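Local coordinates for protein, Family 18 Chitinase (Crocus vernus, PDB 3SIM) that probably hydrolyses the beta-1,4 linkages of chitin, as a plant family 18 glycosyl hydrolase built on a TIM barrel, at residues 64-69 with 76-81; 105-110 with 146-151; 219-224 with 263-268; 248-253 with 270-275. All coordinates share one frame; numbering follows the deposited sequence.

Contact 1 (64-69 with 76-81); sequences DQISAI and VRVAVS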
loop_
_atom_site.group_PDB
_atom_site.type_symbol
_atom_site.label_atom_id
_atom_site.label_comp_id
_atom_site.label_asym_id
_atom_site.label_seq_id
_atom_site.Cartn_x
_atom_site.Cartn_y
_atom_site.Cartn_z
ATOM N N ASP A 64 3.287 -9.802 18.548
ATOM C CA ASP A 64 3.348 -11.254 18.641
ATOM C C ASP A 64 2.785 -12.052 17.423
ATOM O O ASP A 64 3.344 -13.009 17.027
ATOM C CB ASP A 64 2.710 -11.752 19.935
ATOM C CG ASP A 64 3.363 -11.196 21.215
ATOM O OD1 ASP A 64 4.533 -10.847 21.281
ATOM O OD2 ASP A 64 2.636 -11.157 22.164
ATOM N N GLN A 65 1.668 -11.598 16.891
ATOM C CA GLN A 65 1.115 -12.193 15.677
ATOM C C GLN A 65 2.077 -12.053 14.445
ATOM O O GLN A 65 2.239 -12.956 13.663
ATOM C CB GLN A 65 -0.287 -11.710 15.361
ATOM C CG GLN A 65 -1.303 -12.053 16.408
ATOM C CD GLN A 65 -1.332 -11.112 17.586
ATOM O OE1 GLN A 65 -0.706 -10.104 17.633
ATOM N NE2 GLN A 65 -2.049 -11.493 18.547
ATOM N N ILE A 66 2.708 -10.894 14.346
ATOM C CA ILE A 66 3.670 -10.575 13.308
ATOM C C ILE A 66 4.909 -11.490 13.374
ATOM O O ILE A 66 5.315 -12.054 12.394
ATOM C CB ILE A 66 4.038 -9.081 13.291
ATOM C CG1 ILE A 66 2.827 -8.209 12.939
ATOM C CG2 ILE A 66 5.155 -8.833 12.357
ATOM C CD1 ILE A 66 2.972 -6.804 13.223
ATOM N N SER A 67 5.399 -11.682 14.578
ATOM C CA SER A 67 6.495 -12.587 14.851
ATOM C C SER A 67 6.159 -14.005 14.523
ATOM O O SER A 67 6.922 -14.645 13.915
ATOM C CB SER A 67 6.867 -12.568 16.320
ATOM O OG SER A 67 7.714 -11.545 16.592
ATOM N N ALA A 68 4.994 -14.455 14.947
ATOM C CA ALA A 68 4.525 -15.790 14.635
ATOM C C ALA A 68 4.313 -16.085 13.141
ATOM O O ALA A 68 4.684 -17.103 12.680
ATOM C CB ALA A 68 3.320 -16.102 15.393
ATOM N N ILE A 69 3.692 -15.179 12.417
ATOM C CA ILE A 69 3.483 -15.381 11.008
ATOM C C ILE A 69 4.810 -15.431 10.221
ATOM O O ILE A 69 4.987 -16.217 9.395
ATOM C CB ILE A 69 2.435 -14.369 10.393
ATOM C CG1 ILE A 69 1.858 -14.914 9.094
ATOM C CG2 ILE A 69 3.055 -13.067 10.201
ATOM C CD1 ILE A 69 1.021 -16.010 9.264
ATOM N N VAL A 76 7.452 -14.250 4.253
ATOM C CA VAL A 76 6.638 -13.148 4.694
ATOM C C VAL A 76 7.388 -11.956 5.357
ATOM O O VAL A 76 8.079 -12.100 6.301
ATOM C CB VAL A 76 5.445 -13.602 5.571
ATOM C CG1 VAL A 76 4.770 -12.435 6.190
ATOM C CG2 VAL A 76 4.493 -14.459 4.800
ATOM N N ARG A 77 7.154 -10.772 4.848
ATOM C CA ARG A 77 7.489 -9.500 5.468
ATOM C C ARG A 77 6.228 -8.658 5.674
ATOM O O ARG A 77 5.251 -8.875 5.021
ATOM C CB ARG A 77 8.451 -8.696 4.627
ATOM C CG ARG A 77 9.779 -9.278 4.354
ATOM C CD ARG A 77 10.207 -9.986 5.526
ATOM N NE ARG A 77 11.615 -10.111 5.715
ATOM C CZ ARG A 77 12.213 -11.266 5.866
ATOM N N VAL A 78 6.293 -7.704 6.603
ATOM C CA VAL A 78 5.206 -6.817 6.948
ATOM C C VAL A 78 5.551 -5.328 6.898
ATOM O O VAL A 78 6.496 -4.904 7.485
ATOM C CB VAL A 78 4.616 -7.137 8.357
ATOM C CG1 VAL A 78 3.421 -6.230 8.688
ATOM C CG2 VAL A 78 4.340 -8.570 8.522
ATOM N N ALA A 79 4.744 -4.553 6.236
ATOM C CA ALA A 79 4.924 -3.124 6.145
ATOM C C ALA A 79 3.727 -2.345 6.782
ATOM O O ALA A 79 2.791 -2.948 7.186
ATOM C CB ALA A 79 5.156 -2.721 4.765
ATOM N N VAL A 80 3.828 -1.044 6.903
ATOM C CA VAL A 80 2.711 -0.196 7.275
ATOM C C VAL A 80 2.411 0.896 6.218
ATOM O O VAL A 80 3.304 1.517 5.700
ATOM C CB VAL A 80 2.886 0.405 8.693
ATOM C CG1 VAL A 80 4.090 1.191 8.782
ATOM C CG2 VAL A 80 1.693 1.271 9.100
ATOM N N SER A 81 1.134 1.096 5.928
ATOM C CA SER A 81 0.665 2.134 5.042
ATOM C C SER A 81 0.236 3.427 5.778
ATOM O O SER A 81 -0.558 3.399 6.678
ATOM C CB SER A 81 -0.435 1.624 4.096
ATOM O OG SER A 81 -0.870 2.540 3.158
#

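Contact 2 (105-110 with 146-151); sequences NAVTSL and TTLKKN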
loop_
_atom_site.group_PDB
_atom_site.type_symbol
_atom_site.label_atom_id
_atom_site.label_comp_id
_atom_site.label_asym_id
_atom_site.label_seq_id
_atom_site.Cartn_x
_atom_site.Cartn_y
_atom_site.Cartn_z
ATOM N N ASN A 105 8.798 14.856 13.537
ATOM C CA ASN A 105 7.723 14.120 14.185
ATOM C C ASN A 105 7.469 12.717 13.578
ATOM O O ASN A 105 7.289 11.787 14.291
ATOM C CB ASN A 105 6.421 14.906 14.244
ATOM C CG ASN A 105 6.486 16.164 15.155
ATOM O OD1 ASN A 105 7.174 16.194 16.103
ATOM N ND2 ASN A 105 5.722 17.149 14.816
ATOM N N ALA A 106 7.478 12.645 12.252
ATOM C CA ALA A 106 7.268 11.432 11.509
ATOM C C ALA A 106 8.358 10.354 11.753
ATOM O O ALA A 106 8.043 9.251 12.018
ATOM C CB ALA A 106 7.139 11.762 10.017
ATOM N N VAL A 107 9.614 10.761 11.698
ATOM C CA VAL A 107 10.719 9.890 11.984
ATOM C C VAL A 107 10.649 9.359 13.432
ATOM O O VAL A 107 10.742 8.225 13.613
ATOM C CB VAL A 107 12.146 10.518 11.639
ATOM C CG1 VAL A 107 13.247 9.632 12.027
ATOM C CG2 VAL A 107 12.291 10.874 10.160
ATOM N N THR A 108 10.412 10.199 14.406
ATOM C CA THR A 108 10.326 9.711 15.778
ATOM C C THR A 108 9.170 8.721 16.019
ATOM O O THR A 108 9.389 7.642 16.412
ATOM C CB THR A 108 10.185 10.901 16.744
ATOM O OG1 THR A 108 11.328 11.729 16.647
ATOM C CG2 THR A 108 9.991 10.418 18.137
ATOM N N SER A 109 7.973 9.097 15.631
ATOM C CA SER A 109 6.772 8.309 15.791
ATOM C C SER A 109 6.721 6.983 15.005
ATOM O O SER A 109 6.325 6.024 15.489
ATOM C CB SER A 109 5.519 9.187 15.538
ATOM O OG SER A 109 5.459 9.672 14.278
ATOM N N LEU A 110 7.102 7.013 13.746
ATOM C CA LEU A 110 7.216 5.842 12.864
ATOM C C LEU A 110 8.327 4.882 13.229
ATOM O O LEU A 110 8.136 3.741 13.186
ATOM C CB LEU A 110 7.191 6.226 11.405
ATOM C CG LEU A 110 5.865 6.798 10.877
ATOM C CD1 LEU A 110 6.016 7.308 9.511
ATOM C CD2 LEU A 110 4.716 5.853 10.981
ATOM N N THR A 146 14.127 8.337 3.083
ATOM C CA THR A 146 15.562 8.417 2.971
ATOM C C THR A 146 16.179 8.248 4.367
ATOM O O THR A 146 17.004 7.412 4.535
ATOM C CB THR A 146 16.048 9.748 2.286
ATOM O OG1 THR A 146 15.634 9.829 0.926
ATOM C CG2 THR A 146 17.520 9.828 2.328
ATOM N N THR A 147 15.649 8.955 5.351
ATOM C CA THR A 147 16.115 8.854 6.732
ATOM C C THR A 147 15.941 7.491 7.380
ATOM O O THR A 147 16.818 6.994 7.979
ATOM C CB THR A 147 15.446 9.906 7.685
ATOM O OG1 THR A 147 15.755 11.200 7.257
ATOM C CG2 THR A 147 15.913 9.756 9.108
ATOM N N LEU A 148 14.759 6.926 7.241
ATOM C CA LEU A 148 14.419 5.660 7.800
ATOM C C LEU A 148 15.342 4.553 7.208
ATOM O O LEU A 148 15.852 3.791 7.946
ATOM C CB LEU A 148 12.938 5.364 7.608
ATOM C CG LEU A 148 11.906 6.147 8.457
ATOM C CD1 LEU A 148 10.548 5.710 8.058
ATOM C CD2 LEU A 148 12.119 5.973 9.888
ATOM N N LYS A 149 15.560 4.580 5.899
ATOM C CA LYS A 149 16.479 3.674 5.226
ATOM C C LYS A 149 17.949 3.834 5.707
ATOM O O LYS A 149 18.583 2.882 5.995
ATOM C CB LYS A 149 16.352 3.787 3.697
ATOM C CG LYS A 149 15.114 3.149 3.050
ATOM C CD LYS A 149 15.223 3.058 1.545
ATOM C CE LYS A 149 14.034 2.317 0.869
ATOM N NZ LYS A 149 14.137 2.065 -0.504
ATOM N N LYS A 150 18.406 5.058 5.811
ATOM C CA LYS A 150 19.745 5.377 6.300
ATOM C C LYS A 150 20.009 4.915 7.752
ATOM O O LYS A 150 20.982 4.344 7.965
ATOM C CB LYS A 150 20.080 6.832 6.055
ATOM C CG LYS A 150 21.336 7.392 6.618
ATOM C CD LYS A 150 21.389 8.895 6.384
ATOM C CE LYS A 150 20.711 9.650 7.457
ATOM N NZ LYS A 150 19.904 10.829 7.103
ATOM N N ASN A 151 19.051 5.069 8.655
ATOM C CA ASN A 151 19.103 4.692 10.062
ATOM C C ASN A 151 18.977 3.172 10.285
ATOM O O ASN A 151 19.096 2.686 11.361
ATOM C CB ASN A 151 18.049 5.414 10.887
ATOM C CG ASN A 151 18.234 6.880 10.933
ATOM O OD1 ASN A 151 19.222 7.392 10.576
ATOM N ND2 ASN A 151 17.238 7.551 11.378
#

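Contact 3 (219-224 with 263-268); sequences FSTGPH and FRYEEE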
loop_
_atom_site.group_PDB
_atom_site.type_symbol
_atom_site.label_atom_id
_atom_site.label_comp_id
_atom_site.label_asym_id
_atom_site.label_seq_id
_atom_site.Cartn_x
_atom_site.Cartn_y
_atom_site.Cartn_z
ATOM N N PHE A 219 -6.112 -5.421 -7.950
ATOM C CA PHE A 219 -7.558 -5.505 -7.885
ATOM C C PHE A 219 -8.110 -5.358 -6.442
ATOM O O PHE A 219 -7.417 -5.563 -5.509
ATOM C CB PHE A 219 -8.102 -6.774 -8.550
ATOM C CG PHE A 219 -7.652 -8.072 -7.917
ATOM C CD1 PHE A 219 -8.294 -8.605 -6.848
ATOM C CD2 PHE A 219 -6.597 -8.781 -8.450
ATOM C CE1 PHE A 219 -7.869 -9.818 -6.304
ATOM C CE2 PHE A 219 -6.187 -9.979 -7.899
ATOM C CZ PHE A 219 -6.812 -10.482 -6.835
ATOM N N SER A 220 -9.386 -5.063 -6.354
ATOM C CA SER A 220 -10.148 -4.981 -5.121
ATOM C C SER A 220 -11.112 -6.151 -4.976
ATOM O O SER A 220 -11.656 -6.616 -5.915
ATOM C CB SER A 220 -10.912 -3.663 -5.005
ATOM O OG SER A 220 -11.949 -3.672 -4.085
ATOM N N THR A 221 -11.231 -6.628 -3.770
ATOM C CA THR A 221 -12.176 -7.647 -3.385
ATOM C C THR A 221 -13.413 -7.034 -2.643
ATOM O O THR A 221 -14.140 -7.705 -2.043
ATOM C CB THR A 221 -11.451 -8.765 -2.604
ATOM O OG1 THR A 221 -11.027 -8.269 -1.335
ATOM C CG2 THR A 221 -10.263 -9.372 -3.482
ATOM N N GLY A 222 -13.547 -5.722 -2.695
ATOM C CA GLY A 222 -14.585 -4.944 -2.057
ATOM C C GLY A 222 -15.980 -5.061 -2.671
ATOM O O GLY A 222 -16.132 -5.537 -3.731
ATOM N N PRO A 223 -17.006 -4.637 -1.982
ATOM C CA PRO A 223 -18.347 -4.898 -2.473
ATOM C C PRO A 223 -18.788 -3.941 -3.577
ATOM O O PRO A 223 -19.850 -4.111 -4.067
ATOM C CB PRO A 223 -19.204 -4.748 -1.226
ATOM C CG PRO A 223 -18.487 -3.867 -0.422
ATOM C CD PRO A 223 -17.049 -4.091 -0.629
ATOM N N HIS A 224 -17.976 -2.952 -3.916
ATOM C CA HIS A 224 -18.314 -1.929 -4.858
ATOM C C HIS A 224 -17.535 -2.066 -6.169
ATOM O O HIS A 224 -16.400 -2.341 -6.166
ATOM C CB HIS A 224 -18.102 -0.552 -4.228
ATOM N ND1 HIS A 224 -20.149 -0.300 -2.800
ATOM C CE1 HIS A 224 -20.479 -0.205 -1.534
ATOM N NE2 HIS A 224 -19.384 -0.225 -0.812
ATOM N N PHE A 263 -11.209 -15.728 0.487
ATOM C CA PHE A 263 -9.849 -15.656 0.040
ATOM C C PHE A 263 -9.599 -16.420 -1.279
ATOM O O PHE A 263 -8.506 -16.762 -1.592
ATOM C CB PHE A 263 -8.916 -16.079 1.145
ATOM C CG PHE A 263 -9.175 -15.353 2.452
ATOM C CD1 PHE A 263 -8.906 -14.030 2.583
ATOM C CD2 PHE A 263 -9.761 -15.983 3.498
ATOM C CE1 PHE A 263 -9.164 -13.385 3.743
ATOM C CE2 PHE A 263 -10.015 -15.318 4.687
ATOM C CZ PHE A 263 -9.735 -14.046 4.805
ATOM N N ARG A 264 -10.646 -16.648 -2.040
ATOM C CA ARG A 264 -10.475 -17.357 -3.279
ATOM C C ARG A 264 -9.530 -16.597 -4.245
ATOM O O ARG A 264 -8.698 -17.165 -4.846
ATOM C CB ARG A 264 -11.795 -17.746 -3.921
ATOM C CG ARG A 264 -12.397 -16.822 -4.827
ATOM C CD ARG A 264 -13.102 -17.539 -5.960
ATOM N NE ARG A 264 -14.328 -18.163 -5.538
ATOM C CZ ARG A 264 -14.759 -19.352 -5.934
ATOM N NH1 ARG A 264 -14.107 -20.070 -6.787
ATOM N NH2 ARG A 264 -15.859 -19.780 -5.450
ATOM N N TYR A 265 -9.671 -15.298 -4.286
ATOM C CA TYR A 265 -8.852 -14.461 -5.125
ATOM C C TYR A 265 -7.351 -14.417 -4.745
ATOM O O TYR A 265 -6.536 -14.513 -5.541
ATOM C CB TYR A 265 -9.539 -13.141 -5.471
ATOM C CG TYR A 265 -10.939 -13.348 -6.130
ATOM C CD1 TYR A 265 -11.080 -13.992 -7.365
ATOM C CD2 TYR A 265 -12.097 -12.919 -5.507
ATOM C CE1 TYR A 265 -12.322 -14.172 -7.936
ATOM C CE2 TYR A 265 -13.332 -13.085 -6.092
ATOM C CZ TYR A 265 -13.454 -13.715 -7.278
ATOM O OH TYR A 265 -14.700 -13.845 -7.772
ATOM N N GLU A 266 -7.073 -14.332 -3.449
ATOM C CA GLU A 266 -5.700 -14.410 -2.964
ATOM C C GLU A 266 -5.039 -15.714 -3.420
ATOM O O GLU A 266 -3.896 -15.714 -3.877
ATOM C CB GLU A 266 -5.662 -14.306 -1.438
ATOM C CG GLU A 266 -5.740 -12.883 -0.912
ATOM C CD GLU A 266 -7.167 -12.387 -0.779
ATOM O OE1 GLU A 266 -7.362 -11.259 -0.282
ATOM O OE2 GLU A 266 -8.093 -13.127 -1.172
ATOM N N GLU A 267 -5.779 -16.811 -3.305
ATOM C CA GLU A 267 -5.281 -18.123 -3.697
ATOM C C GLU A 267 -5.089 -18.235 -5.208
ATOM O O GLU A 267 -4.152 -18.884 -5.672
ATOM C CB GLU A 267 -6.226 -19.222 -3.207
ATOM C CG GLU A 267 -5.683 -20.631 -3.380
ATOM C CD GLU A 267 -6.656 -21.692 -2.907
ATOM N N GLU A 268 -5.977 -17.606 -5.973
ATOM C CA GLU A 268 -5.898 -17.682 -7.408
ATOM C C GLU A 268 -4.699 -16.912 -7.980
ATOM O O GLU A 268 -4.032 -17.352 -8.838
ATOM C CB GLU A 268 -7.209 -17.256 -8.076
ATOM C CG GLU A 268 -7.206 -17.293 -9.621
ATOM C CD GLU A 268 -8.583 -17.063 -10.343
ATOM O OE1 GLU A 268 -8.741 -17.433 -11.483
ATOM O OE2 GLU A 268 -9.466 -16.480 -9.784
#

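Contact 4 (248-253 with 270-275); sequences HGIAVW and QAFLVS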
loop_
_atom_site.group_PDB
_atom_site.type_symbol
_atom_site.label_atom_id
_atom_site.label_comp_id
_atom_site.label_asym_id
_atom_site.label_seq_id
_atom_site.Cartn_x
_atom_site.Cartn_y
_atom_site.Cartn_z
ATOM N N HIS A 248 5.519 -7.246 -12.708
ATOM C CA HIS A 248 6.266 -7.025 -11.472
ATOM C C HIS A 248 5.722 -7.696 -10.215
ATOM O O HIS A 248 6.450 -8.020 -9.338
ATOM C CB HIS A 248 6.531 -5.546 -11.227
ATOM C CG HIS A 248 7.298 -4.886 -12.322
ATOM N ND1 HIS A 248 8.620 -5.116 -12.534
ATOM C CD2 HIS A 248 6.920 -4.008 -13.264
ATOM C CE1 HIS A 248 9.027 -4.424 -13.562
ATOM N NE2 HIS A 248 8.011 -3.750 -14.032
ATOM N N GLY A 249 4.411 -7.799 -10.156
ATOM C CA GLY A 249 3.661 -8.356 -9.057
ATOM C C GLY A 249 2.181 -7.975 -9.003
ATOM O O GLY A 249 1.699 -7.233 -9.807
ATOM N N ILE A 250 1.470 -8.519 -8.041
ATOM C CA ILE A 250 0.064 -8.226 -7.852
ATOM C C ILE A 250 -0.246 -7.747 -6.407
ATOM O O ILE A 250 0.158 -8.350 -5.450
ATOM C CB ILE A 250 -0.861 -9.425 -8.161
ATOM C CG1 ILE A 250 -0.732 -9.898 -9.588
ATOM C CG2 ILE A 250 -2.293 -9.129 -7.764
ATOM C CD1 ILE A 250 -1.088 -11.256 -9.828
ATOM N N ALA A 251 -0.983 -6.673 -6.319
ATOM C CA ALA A 251 -1.445 -6.115 -5.055
ATOM C C ALA A 251 -2.987 -6.230 -4.812
ATOM O O ALA A 251 -3.789 -5.923 -5.652
ATOM C CB ALA A 251 -1.021 -4.717 -4.959
ATOM N N VAL A 252 -3.368 -6.613 -3.636
ATOM C CA VAL A 252 -4.761 -6.796 -3.331
ATOM C C VAL A 252 -5.311 -5.898 -2.148
ATOM O O VAL A 252 -4.701 -5.818 -1.126
ATOM C CB VAL A 252 -5.040 -8.283 -3.076
ATOM C CG1 VAL A 252 -6.472 -8.514 -2.684
ATOM C CG2 VAL A 252 -4.623 -9.163 -4.217
ATOM N N TRP A 253 -6.444 -5.237 -2.349
ATOM C CA TRP A 253 -7.200 -4.455 -1.382
ATOM C C TRP A 253 -8.583 -5.152 -1.126
ATOM O O TRP A 253 -9.421 -5.116 -1.932
ATOM C CB TRP A 253 -7.368 -3.008 -1.905
ATOM C CG TRP A 253 -6.233 -2.037 -1.721
ATOM C CD1 TRP A 253 -6.042 -1.212 -0.675
ATOM C CD2 TRP A 253 -5.160 -1.770 -2.622
ATOM N NE1 TRP A 253 -4.919 -0.496 -0.833
ATOM C CE2 TRP A 253 -4.360 -0.802 -2.033
ATOM C CE3 TRP A 253 -4.796 -2.264 -3.864
ATOM C CZ2 TRP A 253 -3.228 -0.319 -2.642
ATOM C CZ3 TRP A 253 -3.661 -1.787 -4.451
ATOM C CH2 TRP A 253 -2.900 -0.819 -3.845
ATOM N N GLN A 270 -1.834 -15.799 -6.373
ATOM C CA GLN A 270 -0.577 -16.392 -6.008
ATOM C C GLN A 270 -0.168 -17.605 -6.883
ATOM O O GLN A 270 0.924 -17.658 -7.333
ATOM C CB GLN A 270 -0.549 -16.729 -4.508
ATOM C CG GLN A 270 -0.465 -15.561 -3.570
ATOM C CD GLN A 270 -0.615 -15.943 -2.125
ATOM O OE1 GLN A 270 -1.687 -15.960 -1.620
ATOM N NE2 GLN A 270 0.444 -16.226 -1.494
ATOM N N ALA A 271 -1.116 -18.485 -7.139
ATOM C CA ALA A 271 -0.950 -19.622 -8.044
ATOM C C ALA A 271 -0.619 -19.159 -9.446
ATOM O O ALA A 271 0.253 -19.671 -10.010
ATOM C CB ALA A 271 -2.138 -20.486 -8.070
ATOM N N PHE A 272 -1.281 -18.107 -9.901
ATOM C CA PHE A 272 -1.008 -17.520 -11.190
ATOM C C PHE A 272 0.459 -17.014 -11.229
ATOM O O PHE A 272 1.104 -17.250 -12.139
ATOM C CB PHE A 272 -1.983 -16.387 -11.564
ATOM C CG PHE A 272 -1.599 -15.627 -12.825
ATOM C CD1 PHE A 272 -1.876 -16.128 -14.054
ATOM C CD2 PHE A 272 -0.904 -14.443 -12.772
ATOM C CE1 PHE A 272 -1.495 -15.488 -15.150
ATOM C CE2 PHE A 272 -0.544 -13.805 -13.891
ATOM C CZ PHE A 272 -0.846 -14.332 -15.084
ATOM N N LEU A 273 0.926 -16.339 -10.202
ATOM C CA LEU A 273 2.256 -15.750 -10.191
ATOM C C LEU A 273 3.397 -16.783 -10.366
ATOM O O LEU A 273 4.326 -16.602 -11.064
ATOM C CB LEU A 273 2.457 -14.899 -8.948
ATOM C CG LEU A 273 1.838 -13.513 -9.077
ATOM C CD1 LEU A 273 1.651 -12.907 -7.776
ATOM C CD2 LEU A 273 2.564 -12.590 -10.060
ATOM N N VAL A 274 3.214 -17.886 -9.700
ATOM C CA VAL A 274 4.178 -18.909 -9.530
ATOM C C VAL A 274 4.218 -19.961 -10.689
ATOM O O VAL A 274 5.133 -20.673 -10.771
ATOM C CB VAL A 274 3.868 -19.441 -8.120
ATOM C CG1 VAL A 274 3.422 -20.803 -8.032
ATOM C CG2 VAL A 274 4.714 -18.881 -7.068
ATOM N N SER A 275 3.200 -19.975 -11.549
ATOM C CA SER A 275 3.047 -20.914 -12.660
ATOM C C SER A 275 3.973 -20.726 -13.876
ATOM O O SER A 275 4.436 -19.658 -14.095
ATOM C CB SER A 275 1.599 -20.951 -13.108
ATOM O OG SER A 275 1.206 -19.774 -13.734
ATOM O OXT SER A 275 4.232 -21.668 -14.622
#

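Contact 1 (64-69 with 76-81)
Ile66 and Val78 meet through one methyl each: Ile66 CG2 lies 3.9 Å from Val78 CG2, and the two side chains slant across one another, so the touch is point-like. The torsions select which branches do this. In Ile66 the methyl CG2 stands anti to the backbone N while CG1 turns beside that N (chi1 -64°), which leaves the short branch to face the strand and carries the CG1-CD1 arm off on another path; outside the segments Ile66 also packs on Phe17. Val78 holds CG1 anti to N (chi1 -177°) and presents its other methyl, CG2, which lies beside N.

A second, slacker touch lies one helical turn on. Ile69 CG2 is 4.4 Å from Val76 CG1, and here the isoleucine differs from Ile66 in placing CG1 roughly anti to N (chi1 -159°). Val76 and Val78, two apart on the strand, both direct CB at the helix. Between them Arg77 points away, and its NE makes a weak, long ion pair with Asp120. No hydrogen bond crosses; all four touching side chains are buried, and the interface is purely aliphatic.

Further along the strand, Ser81 OG is hydrogen-bonded to Asp123 OD2. By sequence, Ser81 opens a Ser-Leu-Gly-Gly run matching the SxGG motif of family 18, and Asp123 belongs to its DxxDxDxE signature. Helix 63-72 followed by strand 76-83, which pairs in parallel with strand 28-37, is the helix-to-strand half of a beta-alpha-beta crossover, the repeating unit of a TIM barrel.

Contact 2 (105-110 with 146-151)
Val107 sets its forked end against the methyl of Thr147, and the two side chains cross at about a right angle. Thr147 CG2 is nearly equidistant from both prongs, 3.9 Å from Val107 CG2 and 4.0 Å from Val107 CG1, so the valine fork straddles the threonine methyl. Thr147 CB follows at 4.1 Å from Val107 CG2.

The first torsion of Thr147 puts the methyl at the contact: CG2 is anti to the backbone N (chi1 -61° for OG1), which faces the methyl across the contact and leaves OG1 beside N, where it hydrogen-bonds to the Arg143 carbonyl one turn earlier. The hydroxyl is thus satisfied within its own helix and the interface stays apolar.

Leu148 arrives differently. Its CB does not aim at the partner helix, yet its end comes nearer, and the CD2 branch lies 4.4 Å from Val107 CG1, a looser touch, while CD1 continues the extended line (chi2 178°). The nearest backbone approach is between the CA atoms of Val107 and Leu148, 7.0 Å apart. Leu144, from the preceding turn, also covers Val107.

On the side of helix 99-116 turned from the contact, Ser109 OG is hydrogen-bonded to Asn105 O at 2.8 Å, while Ser109 N reaches the same oxygen from the opposite face of its carbonyl plane. Ser109 OG is also bonded to Phe52 N, tying the helix to a loop.

Helices 99-116 and 134-150 flank strand 121-125 in sequence, and their side-by-side packing is that of successive helices in the outer layer of a TIM barrel.

Contact 3 (219-224 with 263-268)
Tyr265 CB presses on the far end of the Phe219 ring, 3.8 Å from Phe219 CE1 and 4.0 Å from Phe219 CZ, and this is the tight part of the contact. The side chains cross at about a right angle, the methylene approaching the ring obliquely. A chi1 of 62° wedges the Phe219 ring above its own backbone, flanked by N and C, and from there its far end meets Tyr265. Thr221 CG2 lies in the plane of the Phe219 ring, at its edge, and reaches Tyr265 CB at 4.3 Å, closing the patch. Elsewhere, Phe234 meets Phe219 in a T-shaped stack.

Here the C-terminal end of barrel strand 215-220 meets the start of helix 264-274, the last helix of the TIM barrel; strand 250-253 lies next to the former, and its Val252 touches Phe219, Thr221 and Glu266.

Outward the contact slackens. The Tyr265 ring leads away from the strand; Arg264 CG sits 3.8 Å above the centre of the Tyr265 ring, and Tyr265 OH is hydrogen-bonded to Asp231. Past Thr221 the chain turns away from 263-268 and no longer touches it: Gly222 N donates to Ser220 OG at 2.9 Å, N-H...O angle 159°, an ST turn, before the exposed Pro223 and His224.

Contact 4 (248-253 with 270-275)
Gly249 and Leu273 mark the nearest approach of the two backbones, with CA atoms 7.6 Å apart. Gly249 is fully extended (phi 161°, psi 177°), a conformation that leads into strand 250-253. The partner is the last turn of the chain's final helix, where Val274 N to Gln270 O is a weak bond of 3.3 Å. No hydrogen bond joins the segments.

Between the backbones, Ile250 CD1 packs against the end of Leu273. It lies 3.8 Å from both Leu273 CG and Leu273 CD1, with Leu273 CD2 hardly farther, so the delta methyl rests over the flat of the leucine's branched end, about equally far from CG and both methyls. Ile250 reaches this far because CG1 is anti to the carbonyl carbon and CD1 continues outward (chi2 155°); the two side chains meet at a slant. Both are buried. In the TIM barrel this joins the final strand to the final helix, which lies in the layer outside the parallel strands.

Phe272 comes to the same methyl more loosely, its CD2 4.3 Å from Ile250 CD1, in an oblique approach. Its ring otherwise belongs to a cluster with helix 230-243, meeting Phe235 and forming a cation-pi pair with Lys242. Lys242 NZ is also hydrogen-bonded to Phe272 O and to Ser275 O of the terminal carboxylate. Ser275 OG gives Phe272 O a further bond of 3.0 Å.

In the fold
Contacts 1, 3 and 4 place helices on one curled sheet, while contact 2 joins two helices of the outer layer. Contact 1 closes before contact 2 opens, and both are complete by residue 151, with centres 19 Å apart and no touch. Contacts 3 and 4 interlock: their segments alternate, both use helix 264-274, and their strands, 215-220 and 250-253, are neighbours. Their centres are 12 Å apart, and Thr221 N probably hydrogen-bonds to Trp253 O at 3.0 Å. Contact 2 lies on the other side of the chain's centre, about 33 Å from contact 3 between centres. Together they sample opposite arcs of the barrel, including its C-terminal closure, where strand 250-253 pairs with strand 2-7.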